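Local atomic coordinates of glutathione S-transferase (Natrialba magadii ATCC 43099, PDB entry 6GZF), a protein that probably catalyses glutathione transfer, as a Xi-class enzyme related to the glutathionyl-hydroquinone reductases. Residues Asp170-Val180 / Ala232-Ile241; Asp223-Leu231 / Glu319-Leu327. One frame throughout, in Å; residues are numbered along the deposited sequence.

How the interactions relate
From the N terminus, a thioredoxin-like domain comes first and the helical domain follows. Residues 170-180 lead into helix 177-192, and interaction 1 joins them to 232-241, closing a loop of 51 residues that is mostly helix. Interaction 2 opens inside that loop, at the end of helix 204-224, and closes at 319-327, where the modelled chain ends, so the two contacts cross rather than nest. Their segments 223-231 and 232-241 are continuous and also touch: L231 N probably bonds to D240 OD2, and Y230 packs on R235. Together they tie the starts of helices 177-192 and 238-247 to the end of helix 204-224 and the C-terminal tail.

Interaction 1. Residues Asp170-Val180 / Ala232-Ile241; sequences DLYPEGYQEKV and AGDRLTEADI
The ring of Y176 meets the carbonyl O of A232 at its edge, with CD1 3.8 Å from that oxygen, while the side chain of R235 crosses that of Y176 at about a right angle, CD lying 3.8 Å from Y176 CE2. The R235 guanidinium stands nearly upright to this ring, the planes 83° apart. One of its faces receives D170 O, and its NH2 comes within 3.4 Å of P173 CB. Y172 carries Q177 CG over one ring face and V180 CG1 at its edge, and the ring also makes a cation-pi contact with R155 of helix 150-159.

Behind these groups the backbones are joined by one hydrogen bond, E238 N to L171 O at 2.9 Å. L171 is buried, its CD1 meeting I241 CD1 at 3.8 Å and its CD2 resting on L236 O. T237 works in two directions. With chi1 at 62°, its OG1 is turned to the helix start, where it accepts a weak bond from A239 N, and its CG2 faces V180 CG2 at 3.6 Å and P173 CD. V180 continues the apolar layer with CG2 on the methyl of A232 and CG1 on that of A239. E238, beside them, reaches R155 in a salt bridge.

D240 OD1 in turn accepts from T237 N at 2.9 Å, on the anti side of its carboxylate and somewhat out of its plane. T237 and D240 thus form a capping box at the start of helix 238-247, the N-capping signature characteristic of the helical domain of glutathione transferases.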
loop_
_atom_site.group_PDB
_atom_site.type_symbol
_atom_site.label_atom_id
_atom_site.label_comp_id
_atom_site.label_asym_id
_atom_site.label_seq_id
_atom_site.Cartn_x
_atom_site.Cartn_y
_atom_site.Cartn_z
ATOM N N ASP A 170 -1.188 37.031 -6.858
ATOM C CA ASP A 170 0.260 37.067 -7.014
ATOM C C ASP A 170 0.915 35.939 -6.219
ATOM O O ASP A 170 1.225 36.095 -5.038
ATOM C CB ASP A 170 0.798 38.432 -6.575
ATOM C CG ASP A 170 2.269 38.616 -6.889
ATOM O OD1 ASP A 170 2.818 37.830 -7.689
ATOM O OD2 ASP A 170 2.872 39.563 -6.346
ATOM N N LEU A 171 1.122 34.803 -6.880
ATOM C CA LEU A 171 1.650 33.609 -6.228
ATOM C C LEU A 171 3.176 33.610 -6.175
ATOM O O LEU A 171 3.801 32.582 -5.911
ATOM C CB LEU A 171 1.154 32.352 -6.945
ATOM C CG LEU A 171 -0.359 32.262 -7.152
ATOM C CD1 LEU A 171 -0.702 31.164 -8.146
ATOM C CD2 LEU A 171 -1.069 32.034 -5.828
ATOM N N TYR A 172 3.766 34.770 -6.434
ATOM C CA TYR A 172 5.209 34.954 -6.325
ATOM C C TYR A 172 5.482 36.400 -5.921
ATOM O O TYR A 172 6.130 37.144 -6.657
ATOM C CB TYR A 172 5.891 34.606 -7.651
ATOM C CG TYR A 172 7.402 34.537 -7.613
ATOM C CD1 TYR A 172 8.059 33.628 -6.795
ATOM C CD2 TYR A 172 8.169 35.359 -8.427
ATOM C CE1 TYR A 172 9.440 33.558 -6.772
ATOM C CE2 TYR A 172 9.549 35.295 -8.412
ATOM C CZ TYR A 172 10.179 34.393 -7.583
ATOM O OH TYR A 172 11.553 34.326 -7.563
ATOM N N PRO A 173 4.984 36.802 -4.738
ATOM C CA PRO A 173 4.926 38.216 -4.358
ATOM C C PRO A 173 6.250 38.787 -3.865
ATOM O O PRO A 173 7.133 38.047 -3.437
ATOM C CB PRO A 173 3.889 38.220 -3.234
ATOM C CG PRO A 173 4.080 36.904 -2.571
ATOM C CD PRO A 173 4.492 35.929 -3.653
ATOM N N GLU A 174 6.365 40.110 -3.927
ATOM C CA GLU A 174 7.558 40.817 -3.482
ATOM C C GLU A 174 7.805 40.604 -1.992
ATOM O O GLU A 174 6.895 40.742 -1.176
ATOM C CB GLU A 174 7.427 42.312 -3.791
ATOM C CG GLU A 174 8.236 43.221 -2.877
ATOM C CD GLU A 174 7.603 44.591 -2.711
ATOM O OE1 GLU A 174 6.414 44.749 -3.064
ATOM O OE2 GLU A 174 8.294 45.509 -2.222
ATOM N N GLY A 175 9.042 40.262 -1.646
ATOM C CA GLY A 175 9.416 40.049 -0.261
ATOM C C GLY A 175 9.340 38.590 0.148
ATOM O O GLY A 175 9.844 38.206 1.204
ATOM N N TYR A 176 8.708 37.775 -0.690
ATOM C CA TYR A 176 8.547 36.353 -0.404
ATOM C C TYR A 176 9.315 35.479 -1.392
ATOM O O TYR A 176 9.591 34.313 -1.112
ATOM C CB TYR A 176 7.066 35.963 -0.431
ATOM C CG TYR A 176 6.226 36.571 0.671
ATOM C CD1 TYR A 176 6.103 35.941 1.902
ATOM C CD2 TYR A 176 5.544 37.764 0.475
ATOM C CE1 TYR A 176 5.332 36.486 2.909
ATOM C CE2 TYR A 176 4.769 38.318 1.479
ATOM C CZ TYR A 176 4.668 37.675 2.693
ATOM O OH TYR A 176 3.900 38.221 3.695
ATOM N N GLN A 177 9.655 36.057 -2.541
ATOM C CA GLN A 177 10.217 35.317 -3.672
ATOM C C GLN A 177 11.410 34.434 -3.318
ATOM O O GLN A 177 11.473 33.274 -3.727
ATOM C CB GLN A 177 10.627 36.292 -4.778
ATOM C CG GLN A 177 9.468 37.059 -5.385
ATOM C CD GLN A 177 9.919 38.095 -6.393
ATOM O OE1 GLN A 177 11.116 38.295 -6.603
ATOM N NE2 GLN A 177 8.960 38.761 -7.026
ATOM N N GLU A 178 12.351 34.986 -2.560
ATOM C CA GLU A 178 13.570 34.268 -2.202
ATOM C C GLU A 178 13.257 33.021 -1.380
ATOM O O GLU A 178 13.874 31.972 -1.566
ATOM C CB GLU A 178 14.518 35.188 -1.433
ATOM C CG GLU A 178 15.955 35.153 -1.924
ATOM C CD GLU A 178 16.730 36.398 -1.536
ATOM O OE1 GLU A 178 16.601 36.841 -0.376
ATOM O OE2 GLU A 178 17.462 36.936 -2.394
ATOM N N LYS A 179 12.289 33.140 -0.476
ATOM C CA LYS A 179 11.860 32.014 0.345
ATOM C C LYS A 179 11.033 31.025 -0.471
ATOM O O LYS A 179 11.163 29.812 -0.305
ATOM C CB LYS A 179 11.058 32.505 1.553
ATOM C CG LYS A 179 10.469 31.389 2.408
ATOM C CD LYS A 179 11.554 30.514 3.015
ATOM C CE LYS A 179 12.205 31.183 4.214
ATOM N NZ LYS A 179 13.292 30.347 4.797
ATOM N N VAL A 180 10.187 31.552 -1.351
ATOM C CA VAL A 180 9.373 30.717 -2.229
ATOM C C VAL A 180 10.265 29.864 -3.124
ATOM O O VAL A 180 10.033 28.667 -3.285
ATOM C CB VAL A 180 8.424 31.563 -3.103
ATOM C CG1 VAL A 180 7.710 30.685 -4.120
ATOM C CG2 VAL A 180 7.419 32.296 -2.232
ATOM N N ALA A 232 5.333 29.658 2.767
ATOM C CA ALA A 232 6.100 30.893 2.866
ATOM C C ALA A 232 5.502 31.794 3.942
ATOM O O ALA A 232 5.958 32.916 4.153
ATOM C CB ALA A 232 6.145 31.612 1.528
ATOM N N GLY A 233 4.469 31.291 4.611
ATOM C CA GLY A 233 3.891 31.977 5.750
ATOM C C GLY A 233 2.564 32.659 5.487
ATOM O O GLY A 233 1.515 32.015 5.434
ATOM N N ASP A 234 2.620 33.974 5.316
ATOM C CA ASP A 234 1.427 34.810 5.269
ATOM C C ASP A 234 0.589 34.634 4.005
ATOM O O ASP A 234 -0.630 34.808 4.035
ATOM C CB ASP A 234 1.830 36.280 5.411
ATOM C CG ASP A 234 0.664 37.172 5.788
ATOM O OD1 ASP A 234 -0.214 36.715 6.550
ATOM O OD2 ASP A 234 0.627 38.332 5.325
ATOM N N ARG A 235 1.235 34.294 2.894
ATOM C CA ARG A 235 0.555 34.318 1.601
ATOM C C ARG A 235 0.647 33.016 0.810
ATOM O O ARG A 235 1.605 32.255 0.942
ATOM C CB ARG A 235 1.112 35.460 0.749
ATOM C CG ARG A 235 1.112 36.812 1.439
ATOM C CD ARG A 235 1.163 37.921 0.412
ATOM N NE ARG A 235 0.081 37.783 -0.556
ATOM C CZ ARG A 235 0.006 38.460 -1.696
ATOM N NH1 ARG A 235 -1.018 38.267 -2.516
ATOM N NH2 ARG A 235 0.956 39.327 -2.016
ATOM N N LEU A 236 -0.366 32.779 -0.019
ATOM C CA LEU A 236 -0.394 31.635 -0.922
ATOM C C LEU A 236 0.577 31.843 -2.079
ATOM O O LEU A 236 0.503 32.851 -2.781
ATOM C CB LEU A 236 -1.811 31.413 -1.458
ATOM C CG LEU A 236 -2.092 30.091 -2.171
ATOM C CD1 LEU A 236 -2.140 28.953 -1.170
ATOM C CD2 LEU A 236 -3.391 30.171 -2.960
ATOM N N THR A 237 1.490 30.896 -2.274
ATOM C CA THR A 237 2.508 31.026 -3.314
ATOM C C THR A 237 2.654 29.756 -4.150
ATOM O O THR A 237 1.943 28.775 -3.938
ATOM C CB THR A 237 3.885 31.372 -2.711
ATOM O OG1 THR A 237 4.307 30.317 -1.838
ATOM C CG2 THR A 237 3.821 32.680 -1.931
ATOM N N GLU A 238 3.588 29.790 -5.099
ATOM C CA GLU A 238 3.898 28.631 -5.931
ATOM C C GLU A 238 4.405 27.467 -5.090
ATOM O O GLU A 238 4.237 26.305 -5.458
ATOM C CB GLU A 238 4.944 28.986 -6.988
ATOM C CG GLU A 238 4.527 30.063 -7.971
ATOM C CD GLU A 238 5.564 30.276 -9.058
ATOM O OE1 GLU A 238 6.545 29.504 -9.100
ATOM O OE2 GLU A 238 5.401 31.210 -9.870
ATOM N N ALA A 239 5.036 27.793 -3.966
ATOM C CA ALA A 239 5.576 26.789 -3.057
ATOM C C ALA A 239 4.477 25.863 -2.552
ATOM O O ALA A 239 4.697 24.667 -2.360
ATOM C CB ALA A 239 6.283 27.458 -1.890
ATOM N N ASP A 240 3.290 26.425 -2.345
ATOM C CA ASP A 240 2.149 25.650 -1.874
ATOM C C ASP A 240 1.588 24.761 -2.979
ATOM O O ASP A 240 1.107 23.661 -2.713
ATOM C CB ASP A 240 1.056 26.577 -1.340
ATOM C CG ASP A 240 1.568 27.528 -0.276
ATOM O OD1 ASP A 240 2.037 28.628 -0.637
ATOM O OD2 ASP A 240 1.509 27.172 0.919
ATOM N N ILE A 241 1.654 25.244 -4.216
ATOM C CA ILE A 241 1.148 24.494 -5.360
ATOM C C ILE A 241 1.990 23.244 -5.611
ATOM O O ILE A 241 1.459 22.180 -5.931
ATOM C CB ILE A 241 1.120 25.363 -6.635
ATOM C CG1 ILE A 241 0.263 26.610 -6.406
ATOM C CG2 ILE A 241 0.591 24.567 -7.821
ATOM C CD1 ILE A 241 0.050 27.445 -7.648
#

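Interaction 2. Residues Asp223-Leu231 / Glu319-Leu327; sequences DVLADQRYL and EAPHSRDEL
R324 sends its guanidinium into the turn that follows helix 204-224, where the carbonyls of L225 and R229 accept it edge-on. Its NH2 donates to L225 O at 2.6 Å, in the carbonyl plane and on a lone pair, with an N-H...O angle of 157°. NH1 adds a weaker bond to the same oxygen. The second NH2 hydrogen goes to R229 O at 3.2 Å; this bond is almost straight at the hydrogen, 175°, but the donor stands above the carbonyl plane. Q228 O is also near, yet its angle is too poor for a bond. A water completes the set, accepting from R324 NE at 2.7 Å and donating to R229 O at 2.8 Å, so that each of the two carbonyl oxygens is gripped twice. The positive charge of R324, set at the C-terminal end of helix 204-224, would probably be favoured by the helix dipole.

The bend of the R324 chain at chi3, 65°, turns the guanidinium into this edge-on position, and L327 CD1 lies over the centre of one of its faces. The backbone N of R324 is taken by H322 ND1. R229 runs out extended in the other direction, its CD 3.2 Å from R324 O and one guanidinium face against the backbone of R324 and D325; L327 CB packs on R229 CB at 3.7 Å. The charge of R229 is met by D277 in a salt bridge.

Helix 271-279 borders the contact through L271 and Y274 against L225 and through D277, while L231 reaches M243 of helix 238-247; the C-terminal tail thus lies against the connection between helices 204-224 and 238-247.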
loop_
_atom_site.group_PDB
_atom_site.type_symbol
_atom_site.label_atom_id
_atom_site.label_comp_id
_atom_site.label_asym_id
_atom_site.label_seq_id
_atom_site.Cartn_x
_atom_site.Cartn_y
_atom_site.Cartn_z
ATOM N N ASP A 223 5.652 20.828 11.358
ATOM C CA ASP A 223 5.941 21.685 12.502
ATOM C C ASP A 223 5.979 23.150 12.083
ATOM O O ASP A 223 5.602 24.036 12.851
ATOM C CB ASP A 223 7.269 21.291 13.153
ATOM C CG ASP A 223 7.229 19.906 13.770
ATOM O OD1 ASP A 223 6.116 19.403 14.035
ATOM O OD2 ASP A 223 8.310 19.324 13.996
ATOM N N VAL A 224 6.437 23.395 10.861
ATOM C CA VAL A 224 6.523 24.748 10.327
ATOM C C VAL A 224 5.125 25.325 10.109
ATOM O O VAL A 224 4.876 26.500 10.383
ATOM C CB VAL A 224 7.313 24.780 8.998
ATOM C CG1 VAL A 224 7.234 26.156 8.351
ATOM C CG2 VAL A 224 8.761 24.379 9.235
ATOM N N LEU A 225 4.212 24.481 9.642
ATOM C CA LEU A 225 2.855 24.912 9.323
ATOM C C LEU A 225 1.945 24.946 10.548
ATOM O O LEU A 225 0.723 25.006 10.418
ATOM C CB LEU A 225 2.248 24.000 8.256
ATOM C CG LEU A 225 2.803 24.168 6.840
ATOM C CD1 LEU A 225 2.110 23.224 5.872
ATOM C CD2 LEU A 225 2.660 25.609 6.384
ATOM N N ALA A 226 2.542 24.908 11.734
ATOM C CA ALA A 226 1.772 24.953 12.969
ATOM C C ALA A 226 1.524 26.392 13.409
ATOM O O ALA A 226 0.571 26.672 14.137
ATOM C CB ALA A 226 2.486 24.180 14.065
ATOM N N ASP A 227 2.385 27.303 12.963
ATOM C CA ASP A 227 2.304 28.696 13.393
ATOM C C ASP A 227 2.203 29.667 12.220
ATOM O O ASP A 227 2.137 30.880 12.418
ATOM C CB ASP A 227 3.512 29.048 14.265
ATOM C CG ASP A 227 3.648 28.130 15.463
ATOM O OD1 ASP A 227 2.774 28.176 16.355
ATOM O OD2 ASP A 227 4.628 27.359 15.510
ATOM N N GLN A 228 2.188 29.133 11.003
ATOM C CA GLN A 228 1.972 29.949 9.813
ATOM C C GLN A 228 1.058 29.213 8.836
ATOM O O GLN A 228 1.187 28.004 8.642
ATOM C CB GLN A 228 3.306 30.312 9.150
ATOM C CG GLN A 228 4.141 29.128 8.694
ATOM C CD GLN A 228 5.588 29.503 8.440
ATOM O OE1 GLN A 228 6.287 29.964 9.343
ATOM N NE2 GLN A 228 6.041 29.317 7.206
ATOM N N ARG A 229 0.130 29.948 8.233
ATOM C CA ARG A 229 -0.914 29.345 7.409
ATOM C C ARG A 229 -0.363 28.638 6.175
ATOM O O ARG A 229 -0.774 27.521 5.858
ATOM C CB ARG A 229 -1.933 30.402 6.980
ATOM C CG ARG A 229 -3.043 29.843 6.108
ATOM C CD ARG A 229 -4.159 30.846 5.886
ATOM N NE ARG A 229 -5.270 30.248 5.151
ATOM C CZ ARG A 229 -6.463 30.813 5.005
ATOM N NH1 ARG A 229 -6.709 31.998 5.546
ATOM N NH2 ARG A 229 -7.413 30.192 4.319
ATOM N N TYR A 230 0.566 29.284 5.482
ATOM C CA TYR A 230 1.130 28.712 4.267
ATOM C C TYR A 230 2.628 28.458 4.417
ATOM O O TYR A 230 3.226 28.813 5.434
ATOM C CB TYR A 230 0.853 29.627 3.074
ATOM C CG TYR A 230 -0.621 29.910 2.867
ATOM C CD1 TYR A 230 -1.504 28.890 2.539
ATOM C CD2 TYR A 230 -1.127 31.196 3.007
ATOM C CE1 TYR A 230 -2.851 29.143 2.353
ATOM C CE2 TYR A 230 -2.472 31.459 2.822
ATOM C CZ TYR A 230 -3.330 30.429 2.495
ATOM O OH TYR A 230 -4.670 30.687 2.310
ATOM N N LEU A 231 3.224 27.834 3.404
ATOM C CA LEU A 231 4.629 27.438 3.460
ATOM C C LEU A 231 5.562 28.637 3.586
ATOM O O LEU A 231 6.474 28.637 4.413
ATOM C CB LEU A 231 4.996 26.614 2.224
ATOM C CG LEU A 231 4.343 25.233 2.143
ATOM C CD1 LEU A 231 4.764 24.511 0.875
ATOM C CD2 LEU A 231 4.689 24.410 3.372
ATOM N N GLU A 319 -13.685 18.445 1.993
ATOM C CA GLU A 319 -14.571 19.574 2.245
ATOM C C GLU A 319 -14.845 19.770 3.735
ATOM O O GLU A 319 -15.698 20.572 4.115
ATOM C CB GLU A 319 -15.891 19.388 1.491
ATOM C CG GLU A 319 -15.724 19.088 0.007
ATOM C CD GLU A 319 -15.509 20.335 -0.834
ATOM O OE1 GLU A 319 -15.163 21.394 -0.269
ATOM O OE2 GLU A 319 -15.689 20.254 -2.068
ATOM N N ALA A 320 -14.122 19.033 4.574
ATOM C CA ALA A 320 -14.252 19.180 6.020
ATOM C C ALA A 320 -13.650 20.505 6.476
ATOM O O ALA A 320 -12.576 20.892 6.016
ATOM C CB ALA A 320 -13.589 18.015 6.741
ATOM N N PRO A 321 -14.351 21.207 7.379
ATOM C CA PRO A 321 -13.947 22.529 7.873
ATOM C C PRO A 321 -12.564 22.553 8.521
ATOM O O PRO A 321 -12.138 21.571 9.129
ATOM C CB PRO A 321 -15.025 22.855 8.912
ATOM C CG PRO A 321 -16.210 22.072 8.478
ATOM C CD PRO A 321 -15.654 20.792 7.927
ATOM N N HIS A 322 -11.877 23.681 8.379
ATOM C CA HIS A 322 -10.602 23.903 9.046
ATOM C C HIS A 322 -10.682 25.176 9.882
ATOM O O HIS A 322 -11.742 25.796 9.979
ATOM C CB HIS A 322 -9.463 23.997 8.029
ATOM C CG HIS A 322 -9.637 25.094 7.025
ATOM N ND1 HIS A 322 -9.372 26.415 7.310
ATOM C CD2 HIS A 322 -10.051 25.063 5.736
ATOM C CE1 HIS A 322 -9.615 27.152 6.242
ATOM N NE2 HIS A 322 -10.027 26.356 5.272
ATOM N N SER A 323 -9.565 25.562 10.486
ATOM C CA SER A 323 -9.518 26.773 11.297
ATOM C C SER A 323 -8.210 27.521 11.074
ATOM O O SER A 323 -7.747 28.259 11.943
ATOM C CB SER A 323 -9.685 26.435 12.780
ATOM O OG SER A 323 -10.797 25.582 12.985
ATOM N N ARG A 324 -7.623 27.328 9.899
ATOM C CA ARG A 324 -6.325 27.916 9.593
ATOM C C ARG A 324 -6.460 29.323 9.022
ATOM O O ARG A 324 -5.469 29.941 8.638
ATOM C CB ARG A 324 -5.552 27.018 8.629
ATOM C CG ARG A 324 -5.243 25.645 9.207
ATOM C CD ARG A 324 -4.427 24.799 8.251
ATOM N NE ARG A 324 -3.103 25.366 8.016
ATOM C CZ ARG A 324 -2.051 25.156 8.801
ATOM N NH1 ARG A 324 -2.168 24.395 9.881
ATOM N NH2 ARG A 324 -0.882 25.711 8.511
ATOM N N ASP A 325 -7.689 29.827 8.971
ATOM C CA ASP A 325 -7.922 31.225 8.627
ATOM C C ASP A 325 -7.587 32.101 9.831
ATOM O O ASP A 325 -7.511 33.325 9.725
ATOM C CB ASP A 325 -9.367 31.450 8.179
ATOM C CG ASP A 325 -10.370 30.714 9.045
ATOM O OD1 ASP A 325 -9.985 30.234 10.132
ATOM O OD2 ASP A 325 -11.548 30.616 8.639
ATOM N N GLU A 326 -7.382 31.453 10.974
ATOM C CA GLU A 326 -6.974 32.131 12.197
ATOM C C GLU A 326 -5.456 32.282 12.256
ATOM O O GLU A 326 -4.863 32.271 13.335
ATOM C CB GLU A 326 -7.469 31.365 13.427
ATOM C CG GLU A 326 -8.972 31.427 13.644
ATOM C CD GLU A 326 -9.427 30.563 14.806
ATOM O OE1 GLU A 326 -8.871 30.718 15.915
ATOM O OE2 GLU A 326 -10.337 29.730 14.610
ATOM N N LEU A 327 -4.833 32.418 11.090
ATOM C CA LEU A 327 -3.385 32.565 11.002
ATOM C C LEU A 327 -3.005 33.718 10.078
ATOM O O LEU A 327 -2.755 34.834 10.532
ATOM C CB LEU A 327 -2.741 31.265 10.515
ATOM C CG LEU A 327 -2.880 30.044 11.427
ATOM C CD1 LEU A 327 -2.473 28.773 10.699
ATOM C CD2 LEU A 327 -2.055 30.227 12.692
HETATM O O HOH W 1 -3.274 26.255 5.520
#